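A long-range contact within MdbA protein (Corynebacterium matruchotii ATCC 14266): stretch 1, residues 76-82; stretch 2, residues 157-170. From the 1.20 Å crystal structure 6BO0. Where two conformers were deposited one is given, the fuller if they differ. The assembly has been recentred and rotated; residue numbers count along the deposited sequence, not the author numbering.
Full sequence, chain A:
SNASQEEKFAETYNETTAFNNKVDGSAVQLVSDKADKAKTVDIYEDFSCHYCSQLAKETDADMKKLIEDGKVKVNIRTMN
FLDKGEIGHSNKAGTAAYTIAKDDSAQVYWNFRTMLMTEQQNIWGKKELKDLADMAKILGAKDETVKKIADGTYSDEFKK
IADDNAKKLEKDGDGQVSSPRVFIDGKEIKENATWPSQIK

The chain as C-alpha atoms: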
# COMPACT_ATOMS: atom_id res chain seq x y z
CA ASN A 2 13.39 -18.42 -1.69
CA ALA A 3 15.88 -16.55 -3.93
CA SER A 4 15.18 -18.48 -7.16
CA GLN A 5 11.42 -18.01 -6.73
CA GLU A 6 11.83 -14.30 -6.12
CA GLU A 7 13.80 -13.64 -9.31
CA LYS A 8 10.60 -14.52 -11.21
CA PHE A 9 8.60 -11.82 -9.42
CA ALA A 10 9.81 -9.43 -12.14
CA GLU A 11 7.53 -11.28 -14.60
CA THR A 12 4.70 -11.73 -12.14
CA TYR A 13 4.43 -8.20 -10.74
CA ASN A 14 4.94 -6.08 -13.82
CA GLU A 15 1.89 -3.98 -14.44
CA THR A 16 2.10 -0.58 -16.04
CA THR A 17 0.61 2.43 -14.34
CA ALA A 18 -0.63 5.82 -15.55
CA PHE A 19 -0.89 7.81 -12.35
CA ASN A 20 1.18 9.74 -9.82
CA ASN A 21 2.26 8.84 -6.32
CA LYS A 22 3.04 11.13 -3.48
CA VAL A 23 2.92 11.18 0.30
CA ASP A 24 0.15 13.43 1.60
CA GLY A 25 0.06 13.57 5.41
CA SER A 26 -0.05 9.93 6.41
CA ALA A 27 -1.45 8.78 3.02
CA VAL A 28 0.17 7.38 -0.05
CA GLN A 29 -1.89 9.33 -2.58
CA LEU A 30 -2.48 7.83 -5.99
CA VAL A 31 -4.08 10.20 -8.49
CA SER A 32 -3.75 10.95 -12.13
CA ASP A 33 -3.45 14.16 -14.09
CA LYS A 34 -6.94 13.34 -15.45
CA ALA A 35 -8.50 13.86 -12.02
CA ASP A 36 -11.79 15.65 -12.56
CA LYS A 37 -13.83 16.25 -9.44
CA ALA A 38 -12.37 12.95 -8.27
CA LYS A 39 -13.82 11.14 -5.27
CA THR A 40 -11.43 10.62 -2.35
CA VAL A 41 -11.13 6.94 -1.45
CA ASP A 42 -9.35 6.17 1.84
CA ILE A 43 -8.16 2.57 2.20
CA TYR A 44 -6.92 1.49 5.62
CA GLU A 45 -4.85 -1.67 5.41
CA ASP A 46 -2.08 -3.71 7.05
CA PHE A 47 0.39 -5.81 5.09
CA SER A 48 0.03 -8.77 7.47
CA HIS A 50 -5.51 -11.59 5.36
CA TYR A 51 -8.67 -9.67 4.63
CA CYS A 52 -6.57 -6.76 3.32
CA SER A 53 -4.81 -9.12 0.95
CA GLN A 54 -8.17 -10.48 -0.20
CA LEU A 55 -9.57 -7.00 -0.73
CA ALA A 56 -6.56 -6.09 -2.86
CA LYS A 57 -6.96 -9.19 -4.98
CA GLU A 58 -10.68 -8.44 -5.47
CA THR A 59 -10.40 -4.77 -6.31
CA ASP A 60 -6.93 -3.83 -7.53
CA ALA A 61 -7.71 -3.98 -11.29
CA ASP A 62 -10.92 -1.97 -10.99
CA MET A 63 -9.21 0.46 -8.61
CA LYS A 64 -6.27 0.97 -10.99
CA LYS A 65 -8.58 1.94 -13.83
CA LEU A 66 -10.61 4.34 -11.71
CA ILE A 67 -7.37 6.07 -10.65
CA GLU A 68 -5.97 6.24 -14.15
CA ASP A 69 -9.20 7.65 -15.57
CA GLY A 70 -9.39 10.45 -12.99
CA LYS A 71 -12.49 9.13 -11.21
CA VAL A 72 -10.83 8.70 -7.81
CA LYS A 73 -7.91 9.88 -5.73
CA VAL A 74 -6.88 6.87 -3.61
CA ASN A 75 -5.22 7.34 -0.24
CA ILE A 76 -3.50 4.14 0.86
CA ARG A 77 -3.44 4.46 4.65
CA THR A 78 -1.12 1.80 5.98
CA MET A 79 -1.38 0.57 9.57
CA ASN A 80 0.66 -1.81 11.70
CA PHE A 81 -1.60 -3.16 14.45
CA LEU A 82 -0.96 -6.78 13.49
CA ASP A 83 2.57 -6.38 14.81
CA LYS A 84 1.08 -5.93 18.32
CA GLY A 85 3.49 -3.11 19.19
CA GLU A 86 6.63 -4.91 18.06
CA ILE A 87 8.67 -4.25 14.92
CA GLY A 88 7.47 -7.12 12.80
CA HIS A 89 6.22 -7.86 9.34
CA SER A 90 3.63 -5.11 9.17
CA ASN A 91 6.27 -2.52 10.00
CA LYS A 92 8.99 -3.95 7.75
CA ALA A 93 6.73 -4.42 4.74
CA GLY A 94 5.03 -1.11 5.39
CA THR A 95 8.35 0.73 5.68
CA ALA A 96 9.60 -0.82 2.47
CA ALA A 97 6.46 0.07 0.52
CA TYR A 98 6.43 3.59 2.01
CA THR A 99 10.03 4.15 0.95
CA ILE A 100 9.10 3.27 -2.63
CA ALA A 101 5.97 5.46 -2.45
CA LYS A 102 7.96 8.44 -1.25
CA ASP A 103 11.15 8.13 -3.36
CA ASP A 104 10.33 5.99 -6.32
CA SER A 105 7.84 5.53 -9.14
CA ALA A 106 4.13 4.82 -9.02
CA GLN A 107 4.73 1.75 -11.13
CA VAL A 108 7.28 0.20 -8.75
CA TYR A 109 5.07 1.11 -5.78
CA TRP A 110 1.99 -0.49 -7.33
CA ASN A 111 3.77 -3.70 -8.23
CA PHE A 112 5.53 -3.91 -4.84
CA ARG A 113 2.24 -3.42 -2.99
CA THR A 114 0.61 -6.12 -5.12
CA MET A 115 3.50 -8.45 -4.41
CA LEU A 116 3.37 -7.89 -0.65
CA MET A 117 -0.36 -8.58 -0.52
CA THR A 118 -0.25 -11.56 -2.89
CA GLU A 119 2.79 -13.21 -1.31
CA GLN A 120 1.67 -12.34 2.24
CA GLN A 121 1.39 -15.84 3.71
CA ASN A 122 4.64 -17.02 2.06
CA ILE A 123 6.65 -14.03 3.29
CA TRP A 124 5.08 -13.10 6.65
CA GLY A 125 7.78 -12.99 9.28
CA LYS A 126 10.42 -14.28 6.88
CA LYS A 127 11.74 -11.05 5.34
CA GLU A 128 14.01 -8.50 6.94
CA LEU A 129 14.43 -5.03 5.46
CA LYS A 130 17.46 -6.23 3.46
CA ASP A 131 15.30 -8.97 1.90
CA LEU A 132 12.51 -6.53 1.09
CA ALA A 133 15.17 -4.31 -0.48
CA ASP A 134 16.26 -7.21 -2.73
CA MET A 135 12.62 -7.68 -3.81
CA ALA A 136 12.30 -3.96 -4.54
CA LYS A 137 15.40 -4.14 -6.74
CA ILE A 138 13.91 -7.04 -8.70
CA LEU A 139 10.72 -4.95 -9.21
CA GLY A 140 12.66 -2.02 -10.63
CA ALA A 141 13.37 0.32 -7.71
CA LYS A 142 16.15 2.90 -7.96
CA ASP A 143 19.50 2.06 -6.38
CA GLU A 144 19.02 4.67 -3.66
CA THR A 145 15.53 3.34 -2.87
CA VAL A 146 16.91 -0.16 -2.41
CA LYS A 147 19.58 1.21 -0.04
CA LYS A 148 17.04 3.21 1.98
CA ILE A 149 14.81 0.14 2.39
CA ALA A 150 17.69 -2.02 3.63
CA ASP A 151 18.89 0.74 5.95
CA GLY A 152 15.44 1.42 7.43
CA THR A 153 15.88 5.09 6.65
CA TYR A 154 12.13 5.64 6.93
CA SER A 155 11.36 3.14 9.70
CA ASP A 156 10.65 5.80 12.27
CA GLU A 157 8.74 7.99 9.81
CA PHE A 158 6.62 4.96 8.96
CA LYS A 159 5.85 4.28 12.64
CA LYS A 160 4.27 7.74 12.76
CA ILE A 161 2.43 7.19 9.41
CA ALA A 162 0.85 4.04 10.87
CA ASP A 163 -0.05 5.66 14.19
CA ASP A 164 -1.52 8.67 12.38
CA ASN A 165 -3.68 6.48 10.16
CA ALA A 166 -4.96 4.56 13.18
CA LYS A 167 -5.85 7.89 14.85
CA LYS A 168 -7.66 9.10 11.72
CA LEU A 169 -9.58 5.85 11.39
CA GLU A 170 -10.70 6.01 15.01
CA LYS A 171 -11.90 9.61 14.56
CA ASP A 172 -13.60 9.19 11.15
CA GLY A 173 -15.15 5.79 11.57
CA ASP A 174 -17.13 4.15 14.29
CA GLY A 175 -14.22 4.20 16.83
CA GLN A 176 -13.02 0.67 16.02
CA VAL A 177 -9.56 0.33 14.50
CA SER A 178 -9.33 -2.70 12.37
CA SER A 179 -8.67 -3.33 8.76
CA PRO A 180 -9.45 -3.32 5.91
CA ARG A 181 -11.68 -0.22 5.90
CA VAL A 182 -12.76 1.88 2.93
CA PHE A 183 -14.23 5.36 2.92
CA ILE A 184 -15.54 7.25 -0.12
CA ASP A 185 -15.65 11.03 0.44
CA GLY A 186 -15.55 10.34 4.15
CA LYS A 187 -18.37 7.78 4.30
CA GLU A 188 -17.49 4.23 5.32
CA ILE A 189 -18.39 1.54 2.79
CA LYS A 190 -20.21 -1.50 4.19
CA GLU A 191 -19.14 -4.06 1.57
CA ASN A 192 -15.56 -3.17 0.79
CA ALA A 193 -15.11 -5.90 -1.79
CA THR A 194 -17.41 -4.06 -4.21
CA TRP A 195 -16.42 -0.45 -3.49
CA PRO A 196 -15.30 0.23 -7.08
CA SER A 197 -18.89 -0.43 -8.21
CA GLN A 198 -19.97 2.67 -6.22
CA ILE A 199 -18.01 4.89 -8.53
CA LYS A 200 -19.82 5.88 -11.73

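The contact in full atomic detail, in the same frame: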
# COMPACT_ATOMS: atom_id res chain seq x y z
N ILE A 76 -3.88 5.36 0.17
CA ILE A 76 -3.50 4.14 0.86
C ILE A 76 -3.00 4.56 2.23
O ILE A 76 -2.01 5.30 2.35
CB ILE A 76 -2.42 3.34 0.09
CG1 ILE A 76 -2.90 2.97 -1.32
CG2 ILE A 76 -2.00 2.13 0.92
CD1 ILE A 76 -4.08 2.04 -1.38
N ARG A 77 -3.70 4.10 3.26
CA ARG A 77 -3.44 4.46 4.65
C ARG A 77 -3.01 3.22 5.42
O ARG A 77 -3.80 2.48 5.98
CB ARG A 77 -4.68 5.13 5.24
CG ARG A 77 -4.96 6.48 4.62
CD ARG A 77 -6.04 7.25 5.34
NE ARG A 77 -6.27 8.58 4.76
CZ ARG A 77 -5.51 9.64 4.95
NH1 ARG A 77 -4.44 9.56 5.73
NH2 ARG A 77 -5.81 10.78 4.37
N THR A 78 -1.70 2.99 5.40
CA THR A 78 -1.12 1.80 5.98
C THR A 78 -1.10 1.89 7.50
O THR A 78 -0.83 2.95 8.05
CB THR A 78 0.28 1.57 5.44
OG1 THR A 78 0.27 1.75 4.02
CG2 THR A 78 0.81 0.16 5.78
N MET A 79 -1.38 0.74 8.12
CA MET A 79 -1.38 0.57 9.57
C MET A 79 -0.50 -0.61 9.94
O MET A 79 -0.03 -1.36 9.08
CB MET A 79 -2.82 0.40 10.09
CG MET A 79 -3.67 1.67 9.84
SD MET A 79 -5.25 1.70 10.66
CE MET A 79 -5.81 0.24 9.93
N ASN A 80 -0.25 -0.76 11.24
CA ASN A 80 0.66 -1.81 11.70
C ASN A 80 0.21 -2.52 12.96
O ASN A 80 1.02 -3.13 13.65
CB ASN A 80 2.07 -1.24 11.90
CG ASN A 80 2.11 -0.24 13.03
OD1 ASN A 80 1.10 -0.04 13.70
ND2 ASN A 80 3.26 0.40 13.25
N PHE A 81 -1.09 -2.52 13.22
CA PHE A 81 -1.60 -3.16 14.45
C PHE A 81 -1.34 -4.66 14.54
O PHE A 81 -1.24 -5.20 15.65
CB PHE A 81 -3.12 -2.91 14.60
CG PHE A 81 -3.47 -1.60 15.27
CD1 PHE A 81 -2.65 -0.48 15.19
CD2 PHE A 81 -4.67 -1.49 15.99
CE1 PHE A 81 -2.99 0.71 15.83
CE2 PHE A 81 -5.01 -0.31 16.62
CZ PHE A 81 -4.18 0.79 16.54
N LEU A 82 -1.20 -5.34 13.40
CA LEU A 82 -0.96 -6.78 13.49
C LEU A 82 0.41 -7.10 14.07
O LEU A 82 0.65 -8.26 14.45
CB LEU A 82 -1.17 -7.45 12.14
CG LEU A 82 -2.62 -7.92 11.93
CD1 LEU A 82 -3.61 -6.76 11.85
CD2 LEU A 82 -2.73 -8.82 10.72
N GLU A 157 9.77 7.22 10.50
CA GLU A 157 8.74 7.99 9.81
C GLU A 157 7.50 7.12 9.59
O GLU A 157 6.36 7.55 9.80
CB GLU A 157 9.31 8.49 8.51
CG GLU A 157 8.45 9.46 7.73
CD GLU A 157 9.26 10.23 6.70
OE1 GLU A 157 10.29 10.84 7.07
OE2 GLU A 157 8.89 10.27 5.53
N PHE A 158 7.72 5.87 9.19
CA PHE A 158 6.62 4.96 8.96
C PHE A 158 5.86 4.64 10.25
O PHE A 158 4.64 4.52 10.24
CB PHE A 158 7.09 3.66 8.29
CG PHE A 158 5.94 2.70 8.10
CD1 PHE A 158 5.01 2.92 7.08
CD2 PHE A 158 5.69 1.70 9.01
CE1 PHE A 158 3.88 2.12 6.98
CE2 PHE A 158 4.56 0.90 8.91
CZ PHE A 158 3.65 1.13 7.90
N LYS A 159 6.56 4.50 11.37
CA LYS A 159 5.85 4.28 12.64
C LYS A 159 4.81 5.38 12.88
O LYS A 159 3.68 5.11 13.31
CB LYS A 159 6.83 4.21 13.82
CG LYS A 159 7.67 2.94 13.89
CD LYS A 159 8.57 2.95 15.11
CE LYS A 159 9.86 2.15 14.89
NZ LYS A 159 10.61 2.00 16.16
N LYS A 160 5.20 6.62 12.60
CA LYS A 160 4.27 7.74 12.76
C LYS A 160 3.15 7.71 11.71
O LYS A 160 2.01 8.04 12.02
CB LYS A 160 5.01 9.09 12.71
CG LYS A 160 4.08 10.29 12.88
CD LYS A 160 4.83 11.57 13.18
CE LYS A 160 4.09 12.83 12.77
NZ LYS A 160 2.67 12.92 13.15
N ILE A 161 3.47 7.38 10.46
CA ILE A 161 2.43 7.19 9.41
C ILE A 161 1.35 6.24 9.94
O ILE A 161 0.14 6.51 9.87
CB ILE A 161 3.07 6.55 8.10
CG1 ILE A 161 4.04 7.50 7.37
CG2 ILE A 161 1.99 6.01 7.14
CD1 ILE A 161 3.39 8.67 6.69
N ALA A 162 1.78 5.08 10.42
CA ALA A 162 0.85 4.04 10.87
C ALA A 162 0.02 4.52 12.07
O ALA A 162 -1.20 4.32 12.10
CB ALA A 162 1.65 2.80 11.23
N ASP A 163 0.68 5.15 13.03
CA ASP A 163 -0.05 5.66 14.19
C ASP A 163 -1.07 6.73 13.77
O ASP A 163 -2.20 6.76 14.27
CB ASP A 163 0.92 6.28 15.20
CG ASP A 163 1.77 5.26 15.94
OD1 ASP A 163 1.48 4.06 15.91
OD2 ASP A 163 2.73 5.71 16.63
N ASP A 164 -0.65 7.61 12.85
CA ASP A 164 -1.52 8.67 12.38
C ASP A 164 -2.73 8.12 11.64
O ASP A 164 -3.85 8.63 11.79
CB ASP A 164 -0.75 9.66 11.50
CG ASP A 164 0.20 10.54 12.30
OD1 ASP A 164 0.11 10.53 13.54
OD2 ASP A 164 1.00 11.25 11.66
N ASN A 165 -2.54 7.08 10.83
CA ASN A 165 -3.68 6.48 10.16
C ASN A 165 -4.63 5.80 11.13
O ASN A 165 -5.84 5.93 10.98
CB ASN A 165 -3.21 5.53 9.08
CG ASN A 165 -2.66 6.26 7.88
OD1 ASN A 165 -3.17 7.33 7.52
ND2 ASN A 165 -1.61 5.73 7.27
N ALA A 166 -4.10 5.13 12.15
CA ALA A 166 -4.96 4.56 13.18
C ALA A 166 -5.79 5.65 13.87
O ALA A 166 -6.97 5.46 14.13
CB ALA A 166 -4.14 3.80 14.18
N LYS A 167 -5.16 6.78 14.19
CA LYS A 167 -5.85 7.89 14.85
C LYS A 167 -6.96 8.45 13.95
O LYS A 167 -8.06 8.74 14.42
CB LYS A 167 -4.86 8.99 15.21
CG LYS A 167 -3.94 8.61 16.37
CD LYS A 167 -2.83 9.62 16.60
CE LYS A 167 -1.82 9.05 17.58
NZ LYS A 167 -0.66 9.94 17.85
N LYS A 168 -6.66 8.61 12.67
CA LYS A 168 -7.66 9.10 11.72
C LYS A 168 -8.82 8.13 11.59
O LYS A 168 -9.98 8.53 11.55
CB LYS A 168 -7.03 9.38 10.36
CG LYS A 168 -7.99 10.02 9.37
CD LYS A 168 -7.33 10.40 8.06
CE LYS A 168 -8.32 10.86 7.00
NZ LYS A 168 -9.21 11.95 7.47
N LEU A 169 -8.53 6.84 11.51
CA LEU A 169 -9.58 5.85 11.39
C LEU A 169 -10.50 5.88 12.60
O LEU A 169 -11.72 5.81 12.46
CB LEU A 169 -8.95 4.46 11.20
CG LEU A 169 -9.93 3.29 11.13
CD1 LEU A 169 -10.97 3.50 10.03
CD2 LEU A 169 -9.20 1.98 10.93
N GLU A 170 -9.91 5.97 13.79
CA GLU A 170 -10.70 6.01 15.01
C GLU A 170 -11.63 7.22 15.01
O GLU A 170 -12.79 7.11 15.39
CB GLU A 170 -9.76 6.01 16.21
CG GLU A 170 -10.48 5.91 17.55
CD GLU A 170 -9.55 5.61 18.70
OE1 GLU A 170 -8.45 6.19 18.75
OE2 GLU A 170 -9.92 4.78 19.56
O HOH W 1 -1.45 1.51 12.79
O HOH W 2 0.01 1.86 15.31
O HOH W 3 3.44 2.69 15.03

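A strand including 76-78, and the residues that follow, lie across a helix, 157-170. The strand and helix axes cross at -107° and approach to 7.6 Å. The closest CA pair is M79 and A162, 4.3 Å apart. At A162 the side chain is only a methyl; its CB sits 4.1 Å from M79 CA.

N165 is the polar centre. Its CA-to-CB bond points toward the strand, and chi1 is m with chi2 at -36°. This sets the amide so that both ends are used. N165 ND2 donates to T78 O at 3.0 Å, and N165 OD1 accepts from R77 NH1 at 3.1 Å. T78 O also receives a CA-H...O contact from A162 CA at 3.5 Å.

The CA-to-CB bond of R77 points sideways to the helix. Its chi1 is m and chi2 and chi3 are t, so the chain is extended; chi4 of -78° then turns the guanidinium. N165 OD1 lies at the edge of that group, where N-H bonds point. K168 CE lies over one face, 3.6 Å from R77 NH2. K168 reaches there with chi1 to chi3 all t.

M79 starts with CA-to-CB pointing away from the helix. Its m, t, m side chain nevertheless runs beside it: M79 SD is 4.2 Å from A166 CB, and M79 CE is 3.9 Å from L169 CD2. F81 CE1 adds an apolar contact to A166 CB at 3.7 Å.

F158 has chi1 t, which carries its ring nearer the strand. T78 CG2 meets the ring edge, 3.7 Å from F158 CZ.

N80 has its CA-to-CB bond toward the helix, and chi1 is p. N80 ND2 lies 3.5 Å from A162 CB, and waters bridge N80 to the helix. One accepts from N80 ND2 and donates to K159 O and D163 OD1. Another lies 2.7 Å from both N80 OD1 and D163 OD1, with more acceptors in reach than protons to give.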